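Local coordinates for enoyl-CoA hydratase/isomerase family protein (Mycobacterium tuberculosis, PDB 4FN7), which is thought to catalyse the hydration or isomerisation of enoyl-CoA thioesters in lipid metabolism, as a trimeric member of the crotonase superfamily, at residues M78-F83 against A220-I225; V96-T101 against D116-A121; G108-S113 against I126-V131. All blocks are in the same frame, centred on the assembly; numbering follows the deposited sequence.

Contact 1 of 3, residues M78-F83 against A220-I225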
ATOM      1  N   MET A  78      -2.006  -0.619 -30.634  1.00 12.89           N
ATOM      2  CA  MET A  78      -2.092  -1.817 -29.801  1.00 11.76           C
ATOM      3  C   MET A  78      -2.044  -1.460 -28.320  1.00 10.84           C
ATOM      4  O   MET A  78      -2.824  -1.987 -27.524  1.00 10.62           O
ATOM      5  CB  MET A  78      -0.988  -2.820 -30.146  1.00 12.26           C
ATOM      6  CG  MET A  78      -1.007  -4.059 -29.267  1.00 13.03           C
ATOM      7  SD  MET A  78       0.242  -5.261 -29.741  1.00 13.60           S
ATOM      8  CE  MET A  78       1.731  -4.299 -29.447  1.00 15.30           C
ATOM      9  N   LEU A  79      -1.144  -0.553 -27.947  1.00 11.45           N
ATOM     10  CA  LEU A  79      -1.048  -0.131 -26.558  1.00 10.81           C
ATOM     11  C   LEU A  79      -2.303   0.610 -26.118  1.00 11.41           C
ATOM     12  O   LEU A  79      -2.853   0.322 -25.061  1.00 11.27           O
ATOM     13  CB  LEU A  79       0.200   0.720 -26.324  1.00 13.75           C
ATOM     14  CG  LEU A  79       1.409  -0.070 -25.806  1.00 15.88           C
ATOM     15  CD1 LEU A  79       1.770  -1.208 -26.753  1.00 17.41           C
ATOM     16  CD2 LEU A  79       2.589   0.859 -25.584  1.00 18.68           C
ATOM     17  N   ARG A  80      -2.775   1.544 -26.936  1.00 11.45           N
ATOM     18  CA  ARG A  80      -4.012   2.249 -26.589  1.00 12.36           C
ATOM     19  C   ARG A  80      -5.171   1.273 -26.403  1.00 11.61           C
ATOM     20  O   ARG A  80      -5.941   1.391 -25.453  1.00 11.65           O
ATOM     21  CB  ARG A  80      -4.371   3.301 -27.644  1.00 16.16           C
ATOM     22  CG  ARG A  80      -3.546   4.575 -27.562  1.00 19.05           C
ATOM     23  CD  ARG A  80      -3.804   5.480 -28.761  1.00 23.38           C
ATOM     24  NE  ARG A  80      -5.211   5.842 -28.888  1.00 27.78           N
ATOM     25  CZ  ARG A  80      -5.764   6.908 -28.316  1.00 31.22           C
ATOM     26  NH1 ARG A  80      -5.028   7.726 -27.573  1.00 31.94           N
ATOM     27  NH2 ARG A  80      -7.055   7.157 -28.488  1.00 33.23           N
ATOM     28  N   GLY A  81      -5.295   0.305 -27.306  1.00 11.71           N
ATOM     29  CA  GLY A  81      -6.383  -0.655 -27.214  1.00 11.85           C
ATOM     30  C   GLY A  81      -6.302  -1.502 -25.959  1.00  9.97           C
ATOM     31  O   GLY A  81      -7.320  -1.820 -25.337  1.00 11.30           O
ATOM     32  N   GLY A  82      -5.085  -1.872 -25.572  1.00  9.92           N
ATOM     33  CA  GLY A  82      -4.884  -2.696 -24.395  1.00 11.43           C
ATOM     34  C   GLY A  82      -5.258  -1.937 -23.139  1.00  9.80           C
ATOM     35  O   GLY A  82      -5.935  -2.452 -22.249  1.00  9.71           O
ATOM     36  N   PHE A  83      -4.816  -0.691 -23.061  1.00  9.56           N
ATOM     37  CA  PHE A  83      -5.114   0.103 -21.882  1.00  9.29           C
ATOM     38  C   PHE A  83      -6.566   0.564 -21.833  1.00  9.60           C
ATOM     39  O   PHE A  83      -7.127   0.719 -20.754  1.00 10.27           O
ATOM     40  CB  PHE A  83      -4.116   1.253 -21.749  1.00 10.60           C
ATOM     41  CG  PHE A  83      -2.703   0.777 -21.588  1.00 11.06           C
ATOM     42  CD1 PHE A  83      -2.407  -0.210 -20.665  1.00 12.98           C
ATOM     43  CD2 PHE A  83      -1.688   1.272 -22.385  1.00 12.37           C
ATOM     44  CE1 PHE A  83      -1.110  -0.676 -20.511  1.00 14.14           C
ATOM     45  CE2 PHE A  83      -0.389   0.809 -22.238  1.00 13.64           C
ATOM     46  CZ  PHE A  83      -0.102  -0.167 -21.303  1.00 13.89           C
ATOM     47  N   ALA A 220      -5.484   9.552 -18.868  1.00 14.59           N
ATOM     48  CA  ALA A 220      -4.395  10.436 -19.264  1.00 15.51           C
ATOM     49  C   ALA A 220      -3.282   9.642 -19.936  1.00 15.86           C
ATOM     50  O   ALA A 220      -2.663  10.109 -20.890  1.00 17.38           O
ATOM     51  CB  ALA A 220      -3.855  11.193 -18.061  1.00 16.09           C
ATOM     52  N   GLY A 221      -3.025   8.443 -19.426  1.00 16.00           N
ATOM     53  CA  GLY A 221      -1.986   7.591 -19.973  1.00 14.31           C
ATOM     54  C   GLY A 221      -2.313   7.094 -21.367  1.00 14.10           C
ATOM     55  O   GLY A 221      -1.433   6.960 -22.216  1.00 15.28           O
ATOM     56  N   ILE A 222      -3.588   6.809 -21.604  1.00 14.22           N
ATOM     57  CA  ILE A 222      -4.043   6.397 -22.922  1.00 14.48           C
ATOM     58  C   ILE A 222      -3.873   7.557 -23.898  1.00 16.69           C
ATOM     59  O   ILE A 222      -3.326   7.394 -24.995  1.00 15.93           O
ATOM     60  CB  ILE A 222      -5.518   5.930 -22.876  1.00 13.99           C
ATOM     61  CG1 ILE A 222      -5.630   4.610 -22.104  1.00 14.40           C
ATOM     62  CG2 ILE A 222      -6.081   5.791 -24.286  1.00 14.56           C
ATOM     63  CD1 ILE A 222      -7.051   4.224 -21.731  1.00 13.79           C
ATOM     64  N   ASP A 223      -4.325   8.737 -23.484  1.00 18.02           N
ATOM     65  CA  ASP A 223      -4.202   9.933 -24.307  1.00 20.14           C
ATOM     66  C   ASP A 223      -2.742  10.238 -24.642  1.00 21.06           C
ATOM     67  O   ASP A 223      -2.438  10.744 -25.720  1.00 23.27           O
ATOM     68  CB  ASP A 223      -4.844  11.134 -23.607  1.00 24.40           C
ATOM     69  CG  ASP A 223      -6.348  10.992 -23.471  1.00 29.72           C
ATOM     70  OD1 ASP A 223      -6.937  10.204 -24.239  1.00 31.69           O
ATOM     71  OD2 ASP A 223      -6.943  11.670 -22.604  1.00 32.60           O
ATOM     72  N   GLY A 224      -1.841   9.907 -23.722  1.00 18.60           N
ATOM     73  CA  GLY A 224      -0.434  10.238 -23.873  1.00 18.81           C
ATOM     74  C   GLY A 224       0.436   9.219 -24.594  1.00 19.13           C
ATOM     75  O   GLY A 224       1.635   9.449 -24.757  1.00 21.79           O
ATOM     76  N   ILE A 225      -0.147   8.111 -25.043  1.00 17.20           N
ATOM     77  CA  ILE A 225       0.642   7.046 -25.655  1.00 18.09           C
ATOM     78  C   ILE A 225       1.435   7.531 -26.863  1.00 18.21           C
ATOM     79  O   ILE A 225       2.620   7.221 -26.995  1.00 19.46           O
ATOM     80  CB  ILE A 225      -0.220   5.838 -26.075  1.00 18.13           C
ATOM     81  CG1 ILE A 225      -0.707   5.069 -24.847  1.00 19.74           C
ATOM     82  CG2 ILE A 225       0.583   4.903 -26.979  1.00 20.54           C
ATOM     83  CD1 ILE A 225       0.404   4.467 -24.028  1.00 22.17           C
TER
HETATM   84  O   HOH W   1      -2.219   8.740 -27.825  0.86 23.80           O
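Arg80 and Phe83 of helix 73-90 close on Ile222 near the end of helix 200-223 and on Ile225 just after it, a helix-to-helix contact in the crotonase fold that is apolar inside and polar along one border. Ile222 reaches across with both branches. Its CG1, anti to the carbonyl carbon (chi1 -69°), comes to 3.7 Å from Phe83 CB. One bond further, Ile222 CD1 sits 3.6 Å from the backbone O of Phe83. The other branch goes to the arginine: Ile222 CG2 lies 3.9 Å above the plane of the Arg80 guanidinium, displaced toward its rim.

Ile225 touches both Arg80 and Phe83. The Arg80 stem and Ile225 run alongside one another in opposing directions, with Arg80 CG 3.9 Å from Ile225 CB. Against Phe83 the side chains cross at about a right angle, and Ile225 CD1 approaches ring atom CE2 of Phe83 obliquely at 4.1 Å. Leu79 extends this apolar layer through its CB, which meets Ile225 CG2.

Beyond this first shell, Phe83 also packs on Ala140, Ala141 and Ile144 of helix 139-148, while Leu79 rests on Leu67 and Ile225 on Ile76. Phe83 thus also joins this contact to helix 139-148.

Arg80 marks the partly exposed border. Its chain bends at chi3 (58°), which sets NE off the line of the preceding carbons. Asp223 is near but does not form a salt bridge, since Arg80 NH1 and Asp223 OD1 are 4.6 Å apart. A water links the helices instead: it accepts from Arg80 NH1 at 3.0 Å. The same water donates to the backbone O of Asp223 at 2.9 Å.

Contact 2 of 3, residues V96-T101 against D116-A121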
ATOM      1  N   VAL A  96     -15.889  -8.624 -11.769  1.00  8.66           N
ATOM      2  CA  VAL A  96     -15.045  -9.268 -12.760  1.00  9.17           C
ATOM      3  C   VAL A  96     -14.051 -10.148 -12.019  1.00  8.78           C
ATOM      4  O   VAL A  96     -13.285  -9.667 -11.169  1.00  9.37           O
ATOM      5  CB  VAL A  96     -14.262  -8.224 -13.587  1.00  8.79           C
ATOM      6  CG1 VAL A  96     -13.309  -8.915 -14.565  1.00 10.75           C
ATOM      7  CG2 VAL A  96     -15.223  -7.286 -14.317  1.00 10.96           C
ATOM      8  N   VAL A  97     -14.065 -11.437 -12.330  1.00  8.79           N
ATOM      9  CA  VAL A  97     -13.158 -12.379 -11.685  1.00  8.32           C
ATOM     10  C   VAL A  97     -12.208 -12.959 -12.708  1.00  7.72           C
ATOM     11  O   VAL A  97     -12.635 -13.470 -13.737  1.00  9.91           O
ATOM     12  CB  VAL A  97     -13.922 -13.524 -10.982  1.00  9.88           C
ATOM     13  CG1 VAL A  97     -12.951 -14.441 -10.248  1.00 10.70           C
ATOM     14  CG2 VAL A  97     -14.945 -12.955 -10.014  1.00 11.68           C
ATOM     15  N   MET A  98     -10.911 -12.868 -12.420  1.00  8.41           N
ATOM     16  CA  MET A  98      -9.897 -13.393 -13.318  1.00  9.43           C
ATOM     17  C   MET A  98      -9.485 -14.788 -12.893  1.00  9.77           C
ATOM     18  O   MET A  98      -9.121 -15.004 -11.739  1.00 11.07           O
ATOM     19  CB  MET A  98      -8.664 -12.487 -13.323  1.00  9.82           C
ATOM     20  CG  MET A  98      -8.940 -11.070 -13.746  1.00 10.50           C
ATOM     21  SD  MET A  98      -9.379 -10.983 -15.484  1.00 13.40           S
ATOM     22  CE  MET A  98      -9.640  -9.214 -15.669  1.00 13.33           C
ATOM     23  N   ALA A  99      -9.539 -15.722 -13.838  1.00  9.90           N
ATOM     24  CA  ALA A  99      -8.993 -17.060 -13.660  1.00 11.07           C
ATOM     25  C   ALA A  99      -7.626 -17.103 -14.323  1.00 10.25           C
ATOM     26  O   ALA A  99      -7.514 -17.302 -15.533  1.00 11.21           O
ATOM     27  CB  ALA A  99      -9.913 -18.095 -14.283  1.00 11.01           C
ATOM     28  N   CYS A 100      -6.591 -16.884 -13.519  1.00 10.53           N
ATOM     29  CA  CYS A 100      -5.224 -16.873 -14.006  1.00 10.61           C
ATOM     30  C   CYS A 100      -4.745 -18.312 -14.168  1.00 10.58           C
ATOM     31  O   CYS A 100      -4.312 -18.940 -13.204  1.00 11.01           O
ATOM     32  CB  CYS A 100      -4.349 -16.121 -13.011  1.00 11.75           C
ATOM     33  SG  CYS A 100      -2.738 -15.669 -13.636  1.00 12.13           S
ATOM     34  N   THR A 101      -4.837 -18.829 -15.391  1.00 11.39           N
ATOM     35  CA  THR A 101      -4.689 -20.257 -15.652  1.00 12.41           C
ATOM     36  C   THR A 101      -3.269 -20.626 -16.070  1.00 12.05           C
ATOM     37  O   THR A 101      -2.971 -21.780 -16.382  1.00 12.85           O
ATOM     38  CB  THR A 101      -5.679 -20.696 -16.742  1.00 12.92           C
ATOM     39  OG1 THR A 101      -5.620 -19.774 -17.838  1.00 13.17           O
ATOM     40  CG2 THR A 101      -7.100 -20.711 -16.191  1.00 13.45           C
ATOM     41  N   ASP A 116     -11.775  -7.637 -10.159  1.00  9.30           N
ATOM     42  CA  ASP A 116     -12.126  -7.383  -8.770  1.00  8.91           C
ATOM     43  C   ASP A 116     -11.541  -8.458  -7.857  1.00  8.82           C
ATOM     44  O   ASP A 116     -11.180  -8.183  -6.711  1.00 10.38           O
ATOM     45  CB  ASP A 116     -13.641  -7.320  -8.596  1.00  9.80           C
ATOM     46  CG  ASP A 116     -14.253  -6.184  -9.363  1.00  9.63           C
ATOM     47  OD1 ASP A 116     -14.032  -5.020  -8.970  1.00 10.97           O
ATOM     48  OD2 ASP A 116     -14.968  -6.451 -10.349  1.00 10.72           O
ATOM     49  N   HIS A 117     -11.473  -9.679  -8.374  1.00  8.64           N
ATOM     50  CA  HIS A 117     -10.925 -10.819  -7.647  1.00  8.09           C
ATOM     51  C   HIS A 117     -10.120 -11.643  -8.637  1.00  8.02           C
ATOM     52  O   HIS A 117     -10.571 -11.886  -9.759  1.00  9.14           O
ATOM     53  CB  HIS A 117     -12.058 -11.667  -7.051  1.00  9.09           C
ATOM     54  CG  HIS A 117     -11.583 -12.768  -6.155  1.00  9.83           C
ATOM     55  ND1 HIS A 117     -10.945 -12.532  -4.957  1.00 11.04           N
ATOM     56  CD2 HIS A 117     -11.658 -14.115  -6.283  1.00 11.13           C
ATOM     57  CE1 HIS A 117     -10.644 -13.686  -4.387  1.00 11.87           C
ATOM     58  NE2 HIS A 117     -11.062 -14.663  -5.173  1.00 11.82           N
ATOM     59  N   ARG A 118      -8.937 -12.079  -8.212  1.00  8.31           N
ATOM     60  CA  ARG A 118      -7.973 -12.724  -9.102  1.00  8.28           C
ATOM     61  C   ARG A 118      -7.474 -14.019  -8.478  1.00  9.77           C
ATOM     62  O   ARG A 118      -6.907 -14.005  -7.389  1.00  9.41           O
ATOM     63  CB  ARG A 118      -6.798 -11.774  -9.349  1.00  9.44           C
ATOM     64  CG  ARG A 118      -7.219 -10.436  -9.945  1.00  9.13           C
ATOM     65  CD  ARG A 118      -6.169  -9.357  -9.683  1.00 10.64           C
ATOM     66  NE  ARG A 118      -6.040  -9.094  -8.255  1.00  9.40           N
ATOM     67  CZ  ARG A 118      -5.121  -8.302  -7.719  1.00  9.68           C
ATOM     68  NH1 ARG A 118      -4.218  -7.707  -8.493  1.00  9.90           N
ATOM     69  NH2 ARG A 118      -5.090  -8.119  -6.407  1.00  9.70           N
ATOM     70  N   VAL A 119      -7.695 -15.132  -9.176  1.00  9.90           N
ATOM     71  CA  VAL A 119      -7.355 -16.452  -8.668  1.00 10.65           C
ATOM     72  C   VAL A 119      -6.245 -17.050  -9.516  1.00 10.40           C
ATOM     73  O   VAL A 119      -6.331 -17.017 -10.740  1.00 10.93           O
ATOM     74  CB  VAL A 119      -8.577 -17.404  -8.737  1.00 11.51           C
ATOM     75  CG1 VAL A 119      -8.251 -18.738  -8.085  1.00 11.93           C
ATOM     76  CG2 VAL A 119      -9.782 -16.766  -8.062  1.00 12.14           C
ATOM     77  N   ALA A 120      -5.215 -17.600  -8.872  1.00  9.45           N
ATOM     78  CA  ALA A 120      -4.130 -18.257  -9.602  1.00  9.04           C
ATOM     79  C   ALA A 120      -3.662 -19.487  -8.853  1.00 11.14           C
ATOM     80  O   ALA A 120      -4.020 -19.689  -7.699  1.00 13.45           O
ATOM     81  CB  ALA A 120      -2.968 -17.295  -9.804  1.00 11.82           C
ATOM     82  N   ALA A 121      -2.863 -20.317  -9.519  1.00 11.48           N
ATOM     83  CA  ALA A 121      -2.187 -21.423  -8.852  1.00 11.26           C
ATOM     84  C   ALA A 121      -0.832 -20.961  -8.328  1.00 12.79           C
ATOM     85  O   ALA A 121      -0.295 -19.950  -8.780  1.00 12.16           O
ATOM     86  CB  ALA A 121      -2.020 -22.601  -9.798  1.00 12.87           C
TER
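Asp116 CG is anti to its own carbonyl carbon (chi1 -63°), beside its backbone N and near the start of strand 96-100; there OD2 receives the backbone N-H of Val96 through its anti lone pair. That bond measures 2.8 Å from Val96 N to Asp116 OD2, with an N-H...O angle of 153°. Val97 and His117 are paired in register on one face of the sheet, and with Val97 CG1 and His117 CG both anti to the backbone N they run alongside each other in the same sense. Val97 CG1 lies at the edge of the imidazole, 4.2 Å from His117 CD2.

From this end the backbone ladder runs on. Val96 O takes two weak bonds, a bent one from Asp116 N at 2.7 Å and a longer one from His117 N at 3.3 Å. The register then becomes regular: Met98 N donates to His117 O at 2.9 Å. Val119 N returns a bond to Met98 O, also at 2.9 Å, and Cys100 N closes the series on Val119 O at 2.8 Å. Val119 shares the face of Val97 and His117; on the other, Cys100 CB touches Ala120 CB at 3.7 Å.

The polar ends have further partners. Asp116 forms salt bridges with Arg211 and Lys207, and His117 NE2 bonds to Glu177. His117 ND1 and Asp116 O both meet Gln156 of a neighbouring subunit, placing this strand end beside the trimer interface.

Strands 96-100 and 117-120, only 14° from parallel and linked through strand 103-105 and helix 107-112, are neighbours in the main sheet, a beta-alpha-beta crossover within the spiral core of the crotonase fold.

Contact 3 of 3, residues G108-S113 against I126-V131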
ATOM      1  N   GLY A 108      -0.441  -8.954 -20.034  1.00  9.58           N
ATOM      2  CA  GLY A 108      -1.164 -10.025 -19.371  1.00  9.62           C
ATOM      3  C   GLY A 108      -1.313  -9.766 -17.879  1.00  9.28           C
ATOM      4  O   GLY A 108      -2.382  -9.990 -17.307  1.00  9.82           O
ATOM      5  N   ALA A 109      -0.243  -9.311 -17.233  1.00  9.95           N
ATOM      6  CA  ALA A 109      -0.318  -8.947 -15.821  1.00  9.11           C
ATOM      7  C   ALA A 109      -1.194  -7.714 -15.610  1.00  8.37           C
ATOM      8  O   ALA A 109      -1.900  -7.619 -14.608  1.00  9.53           O
ATOM      9  CB  ALA A 109       1.073  -8.704 -15.248  1.00  9.97           C
ATOM     10  N   PHE A 110      -1.154  -6.768 -16.546  1.00  8.83           N
ATOM     11  CA  PHE A 110      -1.976  -5.563 -16.415  1.00  8.86           C
ATOM     12  C   PHE A 110      -3.456  -5.923 -16.548  1.00  9.16           C
ATOM     13  O   PHE A 110      -4.284  -5.438 -15.784  1.00 10.01           O
ATOM     14  CB  PHE A 110      -1.580  -4.490 -17.438  1.00  9.54           C
ATOM     15  CG  PHE A 110      -0.098  -4.210 -17.480  1.00 10.55           C
ATOM     16  CD1 PHE A 110       0.690  -4.370 -16.350  1.00 11.22           C
ATOM     17  CD2 PHE A 110       0.505  -3.813 -18.660  1.00 11.26           C
ATOM     18  CE1 PHE A 110       2.065  -4.136 -16.400  1.00 10.95           C
ATOM     19  CE2 PHE A 110       1.877  -3.581 -18.720  1.00 11.82           C
ATOM     20  CZ  PHE A 110       2.653  -3.744 -17.585  1.00 12.54           C
ATOM     21  N   LEU A 111      -3.780  -6.778 -17.512  1.00  9.50           N
ATOM     22  CA  LEU A 111      -5.150  -7.265 -17.655  1.00 10.04           C
ATOM     23  C   LEU A 111      -5.604  -7.986 -16.383  1.00  8.59           C
ATOM     24  O   LEU A 111      -6.706  -7.747 -15.864  1.00  9.63           O
ATOM     25  CB  LEU A 111      -5.237  -8.201 -18.861  1.00 10.43           C
ATOM     26  CG  LEU A 111      -6.586  -8.873 -19.104  1.00 12.39           C
ATOM     27  CD1 LEU A 111      -7.655  -7.833 -19.327  1.00 14.96           C
ATOM     28  CD2 LEU A 111      -6.509  -9.814 -20.294  1.00 13.65           C
ATOM     29  N   LEU A 112      -4.766  -8.882 -15.882  1.00  9.39           N
ATOM     30  CA  LEU A 112      -5.083  -9.625 -14.668  1.00  9.01           C
ATOM     31  C   LEU A 112      -5.445  -8.659 -13.535  1.00  8.63           C
ATOM     32  O   LEU A 112      -6.378  -8.896 -12.763  1.00  9.15           O
ATOM     33  CB  LEU A 112      -3.882 -10.485 -14.260  1.00 10.08           C
ATOM     34  CG  LEU A 112      -4.013 -11.322 -12.989  1.00 11.13           C
ATOM     35  CD1 LEU A 112      -5.090 -12.371 -13.151  1.00 13.90           C
ATOM     36  CD2 LEU A 112      -2.675 -11.965 -12.643  1.00 11.92           C
ATOM     37  N   SER A 113      -4.713  -7.550 -13.468  1.00  8.52           N
ATOM     38  CA  SER A 113      -4.839  -6.562 -12.404  1.00  8.88           C
ATOM     39  C   SER A 113      -6.108  -5.718 -12.513  1.00  8.52           C
ATOM     40  O   SER A 113      -6.338  -4.843 -11.684  1.00  9.48           O
ATOM     41  CB  SER A 113      -3.607  -5.644 -12.396  1.00 10.61           C
ATOM     42  OG  SER A 113      -2.407  -6.384 -12.208  1.00 10.96           O
ATOM     43  N   ILE A 126       3.792 -13.990 -12.340  1.00 10.98           N
ATOM     44  CA  ILE A 126       3.173 -12.735 -12.731  1.00 10.41           C
ATOM     45  C   ILE A 126       4.277 -11.684 -12.716  1.00 10.36           C
ATOM     46  O   ILE A 126       5.008 -11.547 -11.725  1.00 10.27           O
ATOM     47  CB  ILE A 126       2.040 -12.357 -11.768  1.00 10.56           C
ATOM     48  CG1 ILE A 126       1.047 -13.526 -11.660  1.00 13.16           C
ATOM     49  CG2 ILE A 126       1.345 -11.089 -12.246  1.00 11.63           C
ATOM     50  CD1 ILE A 126       0.142 -13.461 -10.470  1.00 15.70           C
ATOM     51  N   GLN A 127       4.437 -10.975 -13.826  1.00 10.10           N
ATOM     52  CA  GLN A 127       5.621 -10.144 -14.001  1.00 10.91           C
ATOM     53  C   GLN A 127       5.402  -9.088 -15.067  1.00  9.71           C
ATOM     54  O   GLN A 127       4.918  -9.390 -16.158  1.00 11.37           O
ATOM     55  CB  GLN A 127       6.809 -11.014 -14.419  1.00 11.03           C
ATOM     56  CG  GLN A 127       8.124 -10.251 -14.555  1.00 11.77           C
ATOM     57  CD  GLN A 127       9.164 -11.001 -15.368  1.00 12.19           C
ATOM     58  OE1 GLN A 127       8.845 -11.943 -16.094  1.00 13.25           O
ATOM     59  NE2 GLN A 127      10.418 -10.577 -15.259  1.00 13.38           N
ATOM     60  N   ALA A 128       5.763  -7.848 -14.744  1.00  9.18           N
ATOM     61  CA  ALA A 128       5.944  -6.825 -15.767  1.00  9.32           C
ATOM     62  C   ALA A 128       7.409  -6.915 -16.197  1.00  9.46           C
ATOM     63  O   ALA A 128       8.287  -6.384 -15.517  1.00 11.06           O
ATOM     64  CB  ALA A 128       5.626  -5.436 -15.214  1.00 10.54           C
ATOM     65  N   ASN A 129       7.673  -7.612 -17.299  1.00  9.86           N
ATOM     66  CA  ASN A 129       9.049  -7.880 -17.709  1.00 10.47           C
ATOM     67  C   ASN A 129       9.647  -6.801 -18.607  1.00 10.90           C
ATOM     68  O   ASN A 129      10.758  -6.968 -19.115  1.00 11.26           O
ATOM     69  CB  ASN A 129       9.139  -9.247 -18.403  1.00 12.07           C
ATOM     70  CG  ASN A 129       8.530  -9.238 -19.790  1.00 11.72           C
ATOM     71  OD1 ASN A 129       7.594  -8.486 -20.058  1.00 12.32           O
ATOM     72  ND2 ASN A 129       9.049 -10.087 -20.679  1.00 13.53           N
ATOM     73  N   GLU A 130       8.917  -5.703 -18.787  1.00 10.80           N
ATOM     74  CA  GLU A 130       9.315  -4.622 -19.687  1.00 11.63           C
ATOM     75  C   GLU A 130      10.788  -4.223 -19.542  1.00 10.18           C
ATOM     76  O   GLU A 130      11.534  -4.212 -20.523  1.00 11.35           O
ATOM     77  CB  GLU A 130       8.419  -3.396 -19.477  1.00 11.07           C
ATOM     78  CG  GLU A 130       7.065  -3.448 -20.195  1.00 12.49           C
ATOM     79  CD  GLU A 130       5.986  -4.262 -19.479  1.00 13.25           C
ATOM     80  OE1 GLU A 130       6.282  -4.957 -18.492  1.00 13.71           O
ATOM     81  OE2 GLU A 130       4.813  -4.198 -19.914  1.00 15.43           O
ATOM     82  N   VAL A 131      11.209  -3.905 -18.324  1.00 10.17           N
ATOM     83  CA  VAL A 131      12.563  -3.394 -18.114  1.00 10.22           C
ATOM     84  C   VAL A 131      13.618  -4.442 -18.457  1.00 10.81           C
ATOM     85  O   VAL A 131      14.707  -4.098 -18.926  1.00 11.80           O
ATOM     86  CB  VAL A 131      12.730  -2.867 -16.669  1.00 11.78           C
ATOM     87  CG1 VAL A 131      14.198  -2.639 -16.327  1.00 13.35           C
ATOM     88  CG2 VAL A 131      11.910  -1.582 -16.480  1.00 12.76           C
TER
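Ala109, Leu112 and Phe110 of helix 107-112 supply the apolar part of this contact, facing strand 126-127 and the loop that follows it. Ala109 CB lies 3.8 Å from Ile126 CG2. Leu112 meets the other branch of the same isoleucine, its CD2 coming to 3.9 Å from Ile126 CD1 as the two side chains cross at about a right angle. Further on, Phe110 CE1 touches Ala128 CB at 4.0 Å, the methyl approaching the ring obliquely.

A second kind of interaction joins Phe110 to Glu130. The side chains reach toward each other tip to tip, and Glu130 OE2 lies at the ring edge, near its plane, 3.2 Å from Phe110 CZ. It is just as close to Phe110 CE2. The oxygen meets the C-H rim, and the ring and carboxylate planes are 23° apart. The bend at chi2 of Glu130 (81°) turns CD away from an extended course.

Hydrogen bonding serves the helix end itself: Ser113 OG donates to Ala109 O at 2.7 Å. Ser113 N bonds to the same oxygen from the opposite face of the carbonyl plane.

Outside the two segments, Met145 also packs on Phe110, and Gln127 pairs with Ala104 and Ala106 through the backbone.

Glu130 probably corresponds to one of the two catalytic glutamates of classical enoyl-CoA hydratases, which would place this contact at the active site; this remains inferred. The chemistry implies that Phe110 meets its carboxylate with the weakly polar C-H edge of a ring, not with a conventional hydrogen-bond donor.

Overall arrangement
Contact 3 sits between the other two. Toward contact 1, Phe83 CE1 packs on Phe110 CD2 at 4.0 Å, joining the outer helix pair to the ring whose edge meets Glu130, near the probable active site. Toward contact 2, helix 107-112 lies against the sheet: Cys100 CB is 3.8 Å from Leu112 CD1, and Arg118 CD approaches Leu112 O at 3.1 Å. Contacts 1 and 2 do not touch; their centres are 24 Å apart, on opposite sides of the chain's centre, with nearest atoms about 10 Å apart. Along the chain, contacts 2 and 3 interleave, and both are nested within the loop closed by contact 1.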